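Local atomic coordinates of d-3-phosphoglycerate dehydrogenase oxidoreductase protein (Ralstonia solanacearum, PDB entry 3GG9), a protein that probably binds NAD and oxidises D-3-phosphoglycerate, as a member of the D-isomer specific 2-hydroxyacid dehydrogenase family. Residues V46-R56 / L69-R80; A14-L24 / Y309-Q318. One frame throughout, in Å; residues are numbered along the deposited sequence.

Interaction 1: residues V46-R56 / L69-R80. Unlike the reference sequence in segment 46-56: Leu52 (reference Ile). With SO4 (sulfate ion), chain E.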
loop_
_atom_site.group_PDB
_atom_site.type_symbol
_atom_site.label_atom_id
_atom_site.label_comp_id
_atom_site.label_asym_id
_atom_site.label_seq_id
_atom_site.Cartn_x
_atom_site.Cartn_y
_atom_site.Cartn_z
ATOM N N VAL A 46 33.857 1.928 -17.482
ATOM C CA VAL A 46 33.429 2.941 -18.468
ATOM C C VAL A 46 34.579 3.616 -19.267
ATOM O O VAL A 46 34.451 4.748 -19.750
ATOM C CB VAL A 46 32.470 4.002 -17.836
ATOM C CG1 VAL A 46 31.188 3.334 -17.342
ATOM C CG2 VAL A 46 33.134 4.785 -16.696
ATOM N N ALA A 47 35.684 2.891 -19.433
ATOM C CA ALA A 47 36.912 3.439 -20.025
ATOM C C ALA A 47 36.748 4.003 -21.437
ATOM O O ALA A 47 37.333 5.040 -21.764
ATOM C CB ALA A 47 38.035 2.396 -19.983
ATOM N N ASP A 48 35.936 3.343 -22.257
ATOM C CA ASP A 48 35.759 3.756 -23.651
ATOM C C ASP A 48 34.558 4.657 -23.917
ATOM O O ASP A 48 34.338 5.054 -25.064
ATOM C CB ASP A 48 35.645 2.530 -24.562
ATOM C CG ASP A 48 36.876 1.641 -24.513
ATOM O OD1 ASP A 48 38.011 2.178 -24.498
ATOM O OD2 ASP A 48 36.702 0.401 -24.500
ATOM N N VAL A 49 33.769 4.982 -22.896
ATOM C CA VAL A 49 32.518 5.692 -23.190
ATOM C C VAL A 49 32.714 7.182 -23.352
ATOM O O VAL A 49 33.464 7.810 -22.620
ATOM C CB VAL A 49 31.315 5.320 -22.227
ATOM C CG1 VAL A 49 31.583 4.014 -21.492
ATOM C CG2 VAL A 49 30.942 6.443 -21.270
ATOM N N GLU A 50 32.035 7.741 -24.340
ATOM C CA GLU A 50 32.069 9.155 -24.573
ATOM C C GLU A 50 30.874 9.826 -23.914
ATOM O O GLU A 50 30.930 11.018 -23.595
ATOM C CB GLU A 50 32.072 9.423 -26.076
ATOM C CG GLU A 50 33.160 8.656 -26.830
ATOM C CD GLU A 50 32.808 8.448 -28.284
ATOM O OE1 GLU A 50 32.912 9.418 -29.067
ATOM O OE2 GLU A 50 32.422 7.316 -28.643
ATOM N N ALA A 51 29.789 9.076 -23.719
ATOM C CA ALA A 51 28.591 9.628 -23.063
ATOM C C ALA A 51 28.075 8.725 -21.964
ATOM O O ALA A 51 27.887 7.529 -22.158
ATOM C CB ALA A 51 27.482 9.949 -24.073
ATOM N N LEU A 52 27.835 9.315 -20.803
ATOM C CA LEU A 52 27.437 8.546 -19.640
ATOM C C LEU A 52 26.057 9.023 -19.237
ATOM O O LEU A 52 25.848 10.216 -19.064
ATOM C CB LEU A 52 28.441 8.784 -18.513
ATOM C CG LEU A 52 28.657 7.791 -17.386
ATOM C CD1 LEU A 52 28.851 6.367 -17.881
ATOM C CD2 LEU A 52 29.866 8.255 -16.613
ATOM N N VAL A 53 25.116 8.088 -19.122
ATOM C CA VAL A 53 23.801 8.393 -18.586
ATOM C C VAL A 53 23.723 7.912 -17.132
ATOM O O VAL A 53 23.950 6.730 -16.836
ATOM C CB VAL A 53 22.658 7.782 -19.421
ATOM C CG1 VAL A 53 21.275 8.136 -18.802
ATOM C CG2 VAL A 53 22.752 8.282 -20.867
ATOM N N LEU A 54 23.420 8.853 -16.241
ATOM C CA LEU A 54 23.289 8.567 -14.816
ATOM C C LEU A 54 21.818 8.514 -14.412
ATOM O O LEU A 54 21.009 9.341 -14.853
ATOM C CB LEU A 54 24.014 9.628 -13.981
ATOM C CG LEU A 54 25.531 9.798 -14.155
ATOM C CD1 LEU A 54 26.072 10.859 -13.202
ATOM C CD2 LEU A 54 26.254 8.476 -13.916
ATOM N N ILE A 55 21.494 7.532 -13.578
ATOM C CA ILE A 55 20.165 7.368 -12.998
ATOM C C ILE A 55 20.139 8.047 -11.640
ATOM O O ILE A 55 20.667 7.526 -10.657
ATOM C CB ILE A 55 19.747 5.883 -12.893
ATOM C CG1 ILE A 55 19.915 5.177 -14.244
ATOM C CG2 ILE A 55 18.309 5.753 -12.334
ATOM C CD1 ILE A 55 19.451 3.722 -14.270
ATOM N N ARG A 56 19.534 9.229 -11.626
ATOM C CA ARG A 56 19.415 10.034 -10.421
ATOM C C ARG A 56 20.741 10.156 -9.662
ATOM O O ARG A 56 21.760 10.487 -10.258
ATOM C CB ARG A 56 18.245 9.531 -9.561
ATOM C CG ARG A 56 16.895 9.730 -10.264
ATOM C CD ARG A 56 16.686 11.188 -10.676
ATOM N NE ARG A 56 16.873 12.113 -9.554
ATOM C CZ ARG A 56 17.721 13.143 -9.536
ATOM N NH1 ARG A 56 17.809 13.901 -8.453
ATOM N NH2 ARG A 56 18.474 13.426 -10.591
ATOM N N LEU A 69 39.231 9.127 -16.825
ATOM C CA LEU A 69 38.354 8.955 -17.991
ATOM C C LEU A 69 38.630 9.951 -19.127
ATOM O O LEU A 69 37.888 10.922 -19.303
ATOM C CB LEU A 69 36.873 9.019 -17.579
ATOM C CG LEU A 69 36.267 7.976 -16.629
ATOM C CD1 LEU A 69 34.775 8.285 -16.401
ATOM C CD2 LEU A 69 36.471 6.550 -17.143
ATOM N N PRO A 70 39.685 9.697 -19.926
ATOM C CA PRO A 70 40.054 10.627 -20.997
ATOM C C PRO A 70 39.007 10.795 -22.118
ATOM O O PRO A 70 38.888 11.891 -22.686
ATOM C CB PRO A 70 41.351 10.019 -21.554
ATOM C CG PRO A 70 41.305 8.587 -21.180
ATOM C CD PRO A 70 40.589 8.528 -19.871
ATOM N N LYS A 71 38.236 9.745 -22.408
ATOM C CA LYS A 71 37.316 9.778 -23.554
ATOM C C LYS A 71 35.951 10.419 -23.279
ATOM O O LYS A 71 35.177 10.651 -24.216
ATOM C CB LYS A 71 37.141 8.374 -24.146
ATOM C CG LYS A 71 38.448 7.624 -24.321
ATOM C CD LYS A 71 38.492 6.861 -25.623
ATOM C CE LYS A 71 39.882 6.292 -25.873
ATOM N NZ LYS A 71 40.947 7.335 -25.744
ATOM N N LEU A 72 35.654 10.709 -22.008
ATOM C CA LEU A 72 34.328 11.207 -21.617
ATOM C C LEU A 72 34.083 12.627 -22.090
ATOM O O LEU A 72 34.882 13.525 -21.812
ATOM C CB LEU A 72 34.139 11.144 -20.096
ATOM C CG LEU A 72 32.744 11.565 -19.599
ATOM C CD1 LEU A 72 31.661 10.625 -20.154
ATOM C CD2 LEU A 72 32.676 11.600 -18.086
ATOM N N LYS A 73 32.968 12.826 -22.791
ATOM C CA LYS A 73 32.595 14.139 -23.313
ATOM C C LYS A 73 31.298 14.683 -22.714
ATOM O O LYS A 73 31.136 15.900 -22.574
ATOM C CB LYS A 73 32.463 14.075 -24.835
ATOM C CG LYS A 73 33.772 13.757 -25.557
ATOM C CD LYS A 73 33.631 13.893 -27.065
ATOM C CE LYS A 73 33.298 12.570 -27.726
ATOM N NZ LYS A 73 33.988 12.454 -29.039
ATOM N N ILE A 74 30.374 13.778 -22.390
ATOM C CA ILE A 74 29.030 14.120 -21.928
ATOM C C ILE A 74 28.626 13.275 -20.716
ATOM O O ILE A 74 28.807 12.058 -20.707
ATOM C CB ILE A 74 27.989 13.881 -23.066
ATOM C CG1 ILE A 74 28.220 14.853 -24.225
ATOM C CG2 ILE A 74 26.553 13.994 -22.542
ATOM C CD1 ILE A 74 27.645 14.380 -25.592
ATOM N N ILE A 75 28.088 13.930 -19.693
ATOM C CA ILE A 75 27.303 13.252 -18.672
ATOM C C ILE A 75 25.875 13.750 -18.823
ATOM O O ILE A 75 25.621 14.966 -18.789
ATOM C CB ILE A 75 27.822 13.538 -17.258
ATOM C CG1 ILE A 75 29.221 12.945 -17.083
ATOM C CG2 ILE A 75 26.880 12.928 -16.183
ATOM C CD1 ILE A 75 29.997 13.607 -15.958
ATOM N N SER A 76 24.952 12.815 -19.038
ATOM C CA SER A 76 23.539 13.168 -19.138
ATOM C C SER A 76 22.780 12.656 -17.917
ATOM O O SER A 76 22.674 11.454 -17.704
ATOM C CB SER A 76 22.909 12.621 -20.430
ATOM O OG SER A 76 21.657 13.259 -20.631
ATOM N N GLN A 77 22.265 13.599 -17.134
ATOM C CA GLN A 77 21.606 13.341 -15.868
ATOM C C GLN A 77 20.113 13.204 -16.061
ATOM O O GLN A 77 19.470 14.105 -16.635
ATOM C CB GLN A 77 21.862 14.511 -14.912
ATOM C CG GLN A 77 21.316 14.324 -13.526
ATOM C CD GLN A 77 21.871 13.076 -12.900
ATOM O OE1 GLN A 77 23.075 12.913 -12.780
ATOM N NE2 GLN A 77 20.994 12.164 -12.542
ATOM N N THR A 78 19.569 12.090 -15.566
ATOM C CA THR A 78 18.121 11.921 -15.456
ATOM C C THR A 78 17.667 12.782 -14.272
ATOM O O THR A 78 18.251 12.710 -13.195
ATOM C CB THR A 78 17.705 10.419 -15.254
ATOM O OG1 THR A 78 18.406 9.866 -14.137
ATOM C CG2 THR A 78 17.954 9.577 -16.513
ATOM N N GLY A 79 16.670 13.633 -14.489
ATOM C CA GLY A 79 16.236 14.569 -13.468
ATOM C C GLY A 79 17.198 15.733 -13.274
ATOM O O GLY A 79 18.081 15.966 -14.104
ATOM N N ARG A 80 17.027 16.456 -12.167
ATOM C CA ARG A 80 17.758 17.704 -11.900
ATOM C C ARG A 80 19.232 17.509 -11.503
ATOM O O ARG A 80 19.615 16.489 -10.926
ATOM C CB ARG A 80 17.021 18.533 -10.828
ATOM C CG ARG A 80 17.149 17.992 -9.395
ATOM C CD ARG A 80 16.010 18.470 -8.480
ATOM N NE ARG A 80 16.308 19.735 -7.800
ATOM C CZ ARG A 80 16.980 19.846 -6.652
ATOM N NH1 ARG A 80 17.188 21.045 -6.120
ATOM N NH2 ARG A 80 17.450 18.765 -6.031
HETATM S S SO4 E . 14.262 14.888 -9.670
HETATM O O1 SO4 E . 14.521 13.528 -10.092
HETATM O O2 SO4 E . 14.879 15.821 -10.595
HETATM O O3 SO4 E . 12.823 15.116 -9.655
HETATM O O4 SO4 E . 14.812 15.052 -8.325
HETATM O O HOH W 1 37.463 7.566 -20.885
#
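Leu54 O is gripped twice by Thr78, from N at 3.2 Å and from OG1 at 2.8 Å. The OG1 bond lies in the carbonyl plane, on a lone pair. Thr78 OG1 works both ways, as it also accepts from Arg56 N at 2.8 Å and 168°. Thr78 O has two donors, Gln77 NE2 at 2.9 Å and, in one of the two modelled conformers of Arg56, Arg56 NH2 at 2.7 Å. In that conformer bends at chi2 and chi3 curl the chain back to this carbonyl, and sulfate O1 sits over one face of the guanidinium. The backbone N of Arg80 donates to sulfate O2 (2.7 Å). Arg224 and Tyr312 also bind this ion, which probably came from the crystallisation liquor. The Gln77 amide bridges two carbonyls, because NE2 donates to Arg56 O as well, in a more bent bond of 138°. Before these loops, strands 51-54 and 74-77 run parallel. Leu52 bonds through N and O to Ile74 and Ser76, and Leu54 through N to Ser76. At the other end Glu50 O takes Lys73 N and Ile74 N. The Glu50-Lys73 salt bridge there is weak at 3.2 Å between OE1 and NZ, and Glu50 OE2 turns to Lys4 N. Leu54 CD1 meets Ile75 CG2 at 3.7 Å on the face that also carries Leu52. With helix 63-66, the strands form a beta-alpha-beta unit of a flavodoxin-like parallel sheet, consistent with the substrate-binding domain of this family.

Interaction 2: residues A14-L24 / Y309-Q318. With SO4 (sulfate ion), chain E.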
loop_
_atom_site.group_PDB
_atom_site.type_symbol
_atom_site.label_atom_id
_atom_site.label_comp_id
_atom_site.label_asym_id
_atom_site.label_seq_id
_atom_site.Cartn_x
_atom_site.Cartn_y
_atom_site.Cartn_z
ATOM N N ALA A 14 15.635 -2.246 -16.925
ATOM C CA ALA A 14 14.389 -1.681 -17.456
ATOM C C ALA A 14 14.594 -0.734 -18.601
ATOM O O ALA A 14 13.710 -0.579 -19.440
ATOM C CB ALA A 14 13.612 -0.950 -16.343
ATOM N N VAL A 15 15.733 -0.040 -18.582
ATOM C CA VAL A 15 16.031 1.048 -19.509
ATOM C C VAL A 15 15.984 0.598 -20.966
ATOM O O VAL A 15 15.371 1.271 -21.809
ATOM C CB VAL A 15 17.415 1.688 -19.179
ATOM C CG1 VAL A 15 17.833 2.718 -20.230
ATOM C CG2 VAL A 15 17.386 2.319 -17.752
ATOM N N ARG A 16 16.605 -0.549 -21.256
ATOM C CA ARG A 16 16.649 -1.044 -22.627
ATOM C C ARG A 16 15.273 -1.474 -23.183
ATOM O O ARG A 16 15.127 -1.621 -24.390
ATOM C CB ARG A 16 17.709 -2.144 -22.813
ATOM C CG ARG A 16 17.326 -3.516 -22.279
ATOM C CD ARG A 16 18.390 -4.550 -22.607
ATOM N NE ARG A 16 18.170 -5.788 -21.864
ATOM C CZ ARG A 16 17.390 -6.795 -22.258
ATOM N NH1 ARG A 16 16.733 -6.739 -23.413
ATOM N NH2 ARG A 16 17.265 -7.870 -21.487
ATOM N N LYS A 17 14.274 -1.651 -22.315
ATOM C CA LYS A 17 12.933 -2.028 -22.776
ATOM C C LYS A 17 11.980 -0.849 -22.910
ATOM O O LYS A 17 10.818 -1.039 -23.249
ATOM C CB LYS A 17 12.337 -3.060 -21.840
ATOM C CG LYS A 17 13.172 -4.334 -21.737
ATOM C CD LYS A 17 12.854 -5.023 -20.438
ATOM C CE LYS A 17 13.781 -6.172 -20.171
ATOM N NZ LYS A 17 13.703 -6.482 -18.722
ATOM N N LEU A 18 12.459 0.363 -22.641
ATOM C CA LEU A 18 11.591 1.545 -22.693
ATOM C C LEU A 18 11.351 1.882 -24.148
ATOM O O LEU A 18 12.231 1.650 -24.966
ATOM C CB LEU A 18 12.247 2.743 -22.003
ATOM C CG LEU A 18 12.567 2.647 -20.493
ATOM C CD1 LEU A 18 13.316 3.854 -20.038
ATOM C CD2 LEU A 18 11.341 2.437 -19.611
ATOM N N ASP A 19 10.184 2.448 -24.468
ATOM C CA ASP A 19 9.931 2.969 -25.814
ATOM C C ASP A 19 10.994 3.971 -26.238
ATOM O O ASP A 19 11.411 3.975 -27.391
ATOM C CB ASP A 19 8.564 3.646 -25.905
ATOM C CG ASP A 19 7.396 2.659 -25.762
ATOM O OD1 ASP A 19 7.597 1.425 -25.847
ATOM O OD2 ASP A 19 6.263 3.130 -25.547
ATOM N N CYS A 20 11.452 4.800 -25.295
ATOM C CA CYS A 20 12.402 5.863 -25.602
ATOM C C CYS A 20 13.825 5.371 -25.921
ATOM O O CYS A 20 14.607 6.121 -26.469
ATOM C CB CYS A 20 12.422 6.923 -24.487
ATOM S SG CYS A 20 13.204 6.372 -22.959
ATOM N N PHE A 21 14.161 4.130 -25.575
ATOM C CA PHE A 21 15.491 3.583 -25.864
ATOM C C PHE A 21 15.881 3.658 -27.355
ATOM O O PHE A 21 17.074 3.743 -27.689
ATOM C CB PHE A 21 15.574 2.140 -25.403
ATOM C CG PHE A 21 16.973 1.634 -25.280
ATOM C CD1 PHE A 21 17.793 2.075 -24.244
ATOM C CD2 PHE A 21 17.474 0.715 -26.193
ATOM C CE1 PHE A 21 19.098 1.604 -24.127
ATOM C CE2 PHE A 21 18.790 0.231 -26.084
ATOM C CZ PHE A 21 19.592 0.672 -25.055
ATOM N N SER A 22 14.871 3.651 -28.233
ATOM C CA SER A 22 15.102 3.721 -29.684
ATOM C C SER A 22 15.669 5.070 -30.119
ATOM O O SER A 22 16.194 5.201 -31.235
ATOM C CB SER A 22 13.827 3.394 -30.473
ATOM O OG SER A 22 14.106 3.340 -31.869
ATOM N N LEU A 23 15.579 6.071 -29.247
ATOM C CA LEU A 23 16.224 7.362 -29.485
ATOM C C LEU A 23 17.737 7.247 -29.690
ATOM O O LEU A 23 18.324 8.072 -30.376
ATOM C CB LEU A 23 15.950 8.352 -28.346
ATOM C CG LEU A 23 14.525 8.883 -28.151
ATOM C CD1 LEU A 23 14.432 9.676 -26.847
ATOM C CD2 LEU A 23 14.072 9.726 -29.335
ATOM N N LEU A 24 18.361 6.229 -29.096
ATOM C CA LEU A 24 19.807 6.054 -29.189
ATOM C C LEU A 24 20.248 5.067 -30.287
ATOM O O LEU A 24 21.319 4.444 -30.176
ATOM C CB LEU A 24 20.357 5.591 -27.825
ATOM C CG LEU A 24 20.141 6.501 -26.604
ATOM C CD1 LEU A 24 20.638 5.806 -25.333
ATOM C CD2 LEU A 24 20.793 7.864 -26.780
ATOM N N TYR A 309 10.213 6.538 -15.760
ATOM C CA TYR A 309 11.397 6.149 -16.559
ATOM C C TYR A 309 11.265 6.626 -18.028
ATOM O O TYR A 309 12.192 7.205 -18.603
ATOM C CB TYR A 309 11.611 4.631 -16.496
ATOM C CG TYR A 309 12.580 4.160 -15.389
ATOM C CD1 TYR A 309 12.730 4.879 -14.197
ATOM C CD2 TYR A 309 13.321 2.984 -15.537
ATOM C CE1 TYR A 309 13.626 4.448 -13.182
ATOM C CE2 TYR A 309 14.223 2.554 -14.528
ATOM C CZ TYR A 309 14.361 3.300 -13.359
ATOM O OH TYR A 309 15.229 2.895 -12.344
ATOM N N GLU A 310 10.099 6.419 -18.619
ATOM C CA GLU A 310 9.890 6.899 -19.986
ATOM C C GLU A 310 10.228 8.395 -20.104
ATOM O O GLU A 310 10.999 8.765 -20.977
ATOM C CB GLU A 310 8.467 6.603 -20.491
ATOM C CG GLU A 310 8.164 5.114 -20.780
ATOM C CD GLU A 310 8.862 4.511 -22.021
ATOM O OE1 GLU A 310 8.641 3.287 -22.248
ATOM O OE2 GLU A 310 9.617 5.222 -22.764
ATOM N N MET A 311 9.679 9.222 -19.205
ATOM C CA MET A 311 9.906 10.677 -19.175
ATOM C C MET A 311 11.365 11.016 -18.848
ATOM O O MET A 311 12.012 11.762 -19.588
ATOM C CB MET A 311 8.973 11.368 -18.154
ATOM C CG MET A 311 9.143 12.904 -18.080
ATOM S SD MET A 311 8.594 13.674 -16.521
ATOM C CE MET A 311 6.817 13.684 -16.795
ATOM N N TYR A 312 11.876 10.454 -17.754
ATOM C CA TYR A 312 13.242 10.737 -17.305
ATOM C C TYR A 312 14.310 10.408 -18.357
ATOM O O TYR A 312 15.091 11.278 -18.718
ATOM C CB TYR A 312 13.546 10.047 -15.976
ATOM C CG TYR A 312 13.054 10.801 -14.745
ATOM C CD1 TYR A 312 13.957 11.376 -13.855
ATOM C CD2 TYR A 312 11.688 10.945 -14.470
ATOM C CE1 TYR A 312 13.515 12.069 -12.720
ATOM C CE2 TYR A 312 11.234 11.638 -13.335
ATOM C CZ TYR A 312 12.156 12.186 -12.462
ATOM O OH TYR A 312 11.723 12.876 -11.344
ATOM N N PHE A 313 14.325 9.167 -18.843
ATOM C CA PHE A 313 15.266 8.744 -19.884
ATOM C C PHE A 313 14.979 9.356 -21.254
ATOM O O PHE A 313 15.908 9.711 -21.993
ATOM C CB PHE A 313 15.307 7.228 -19.955
ATOM C CG PHE A 313 15.896 6.618 -18.706
ATOM C CD1 PHE A 313 17.272 6.468 -18.595
ATOM C CD2 PHE A 313 15.081 6.288 -17.627
ATOM C CE1 PHE A 313 17.835 5.938 -17.446
ATOM C CE2 PHE A 313 15.644 5.748 -16.426
ATOM C CZ PHE A 313 17.024 5.589 -16.362
ATOM N N GLY A 314 13.705 9.482 -21.599
ATOM C CA GLY A 314 13.362 10.171 -22.854
ATOM C C GLY A 314 14.102 11.503 -22.935
ATOM O O GLY A 314 14.764 11.795 -23.932
ATOM N N ILE A 315 14.016 12.285 -21.864
ATOM C CA ILE A 315 14.686 13.581 -21.786
ATOM C C ILE A 315 16.201 13.484 -21.750
ATOM O O ILE A 315 16.859 14.223 -22.468
ATOM C CB ILE A 315 14.140 14.444 -20.606
ATOM C CG1 ILE A 315 12.732 14.933 -20.940
ATOM C CG2 ILE A 315 15.036 15.642 -20.321
ATOM C CD1 ILE A 315 11.953 15.405 -19.732
ATOM N N ALA A 316 16.765 12.595 -20.928
ATOM C CA ALA A 316 18.225 12.441 -20.893
ATOM C C ALA A 316 18.813 11.994 -22.249
ATOM O O ALA A 316 19.887 12.469 -22.639
ATOM C CB ALA A 316 18.672 11.496 -19.742
ATOM N N PHE A 317 18.091 11.123 -22.962
ATOM C CA PHE A 317 18.493 10.640 -24.291
ATOM C C PHE A 317 18.355 11.725 -25.354
ATOM O O PHE A 317 19.269 11.928 -26.151
ATOM C CB PHE A 317 17.691 9.413 -24.730
ATOM C CG PHE A 317 17.884 8.190 -23.869
ATOM C CD1 PHE A 317 18.933 8.097 -22.957
ATOM C CD2 PHE A 317 17.002 7.119 -23.979
ATOM C CE1 PHE A 317 19.093 6.951 -22.177
ATOM C CE2 PHE A 317 17.171 5.967 -23.212
ATOM C CZ PHE A 317 18.216 5.888 -22.307
ATOM N N GLN A 318 17.214 12.413 -25.366
ATOM C CA GLN A 318 17.025 13.558 -26.267
ATOM C C GLN A 318 18.059 14.658 -26.005
ATOM O O GLN A 318 18.521 15.308 -26.945
ATOM C CB GLN A 318 15.603 14.110 -26.185
ATOM C CG GLN A 318 15.187 15.038 -27.339
ATOM C CD GLN A 318 15.388 14.411 -28.725
ATOM O OE1 GLN A 318 14.929 13.298 -28.990
ATOM N NE2 GLN A 318 16.066 15.141 -29.623
HETATM S S SO4 E . 14.262 14.888 -9.670
HETATM O O1 SO4 E . 14.521 13.528 -10.092
HETATM O O2 SO4 E . 14.879 15.821 -10.595
HETATM O O3 SO4 E . 12.823 15.116 -9.655
HETATM O O4 SO4 E . 14.812 15.052 -8.325
HETATM O O HOH W 2 7.807 -0.109 -22.183
#
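A chi1 of -64° carries the Phe317 ring out from helix 306-324 to Leu24, and a bend at chi2 (-71°) turns the Glu310 carboxylate toward the backbone of 19-20. Leu24 CD1 lies over the centre of the Phe317 ring, 3.6 Å from its centroid, in a CH-pi contact. Phe313 CB covers the opposite face near the rim. Val15 splits its branches: CG1 meets the edge of Phe317 at CZ (3.8 Å), while CG2 sits over a face of Phe313. Cys20 SG approaches Phe317 obliquely and comes within 3.4 Å of Gly314 N. There the chains draw close, with 5.2 Å between the CA atoms of Cys20 and Gly314. Leu18 sends CD2 to Tyr309 CB and CD1 to the Phe313 ring. Glu310 straddles the start of the 3-10 turn 19-23. Glu310 OE1 accepts from Asp19 N at 2.8 Å and Glu310 OE2 from Cys20 N at 3.2 Å, both through syn lone pairs. Ala14 O is held by Asn151 of the second subunit. The contact is thus mainly apolar, with one carboxylate fixed by two amides. These amides probably stabilise its negative charge, and may offset the nearby carboxylate of Asp19.

Interaction 1 is a buried backbone ladder within the five-stranded parallel sheet. Interaction 2 is partly buried and rests on side chains, packing the C-terminal helix 306-324 against the loop between strands 4-7 and 28-31. The same helix joins them. Ser76 OG probably donates to Ala316 O (2.8 Å), and the Phe313 ring packs on Ile55 and Thr78, so Phe313 is shared between the two contacts. Helix 306-324 therefore lies across the sheet on the side of Val53 and Ser76. Charges sit at the margins: Glu310 in interaction 2, Glu50 and Arg56 in interaction 1. The sulfate touches both contacts, through Arg80 N and Tyr312 OH.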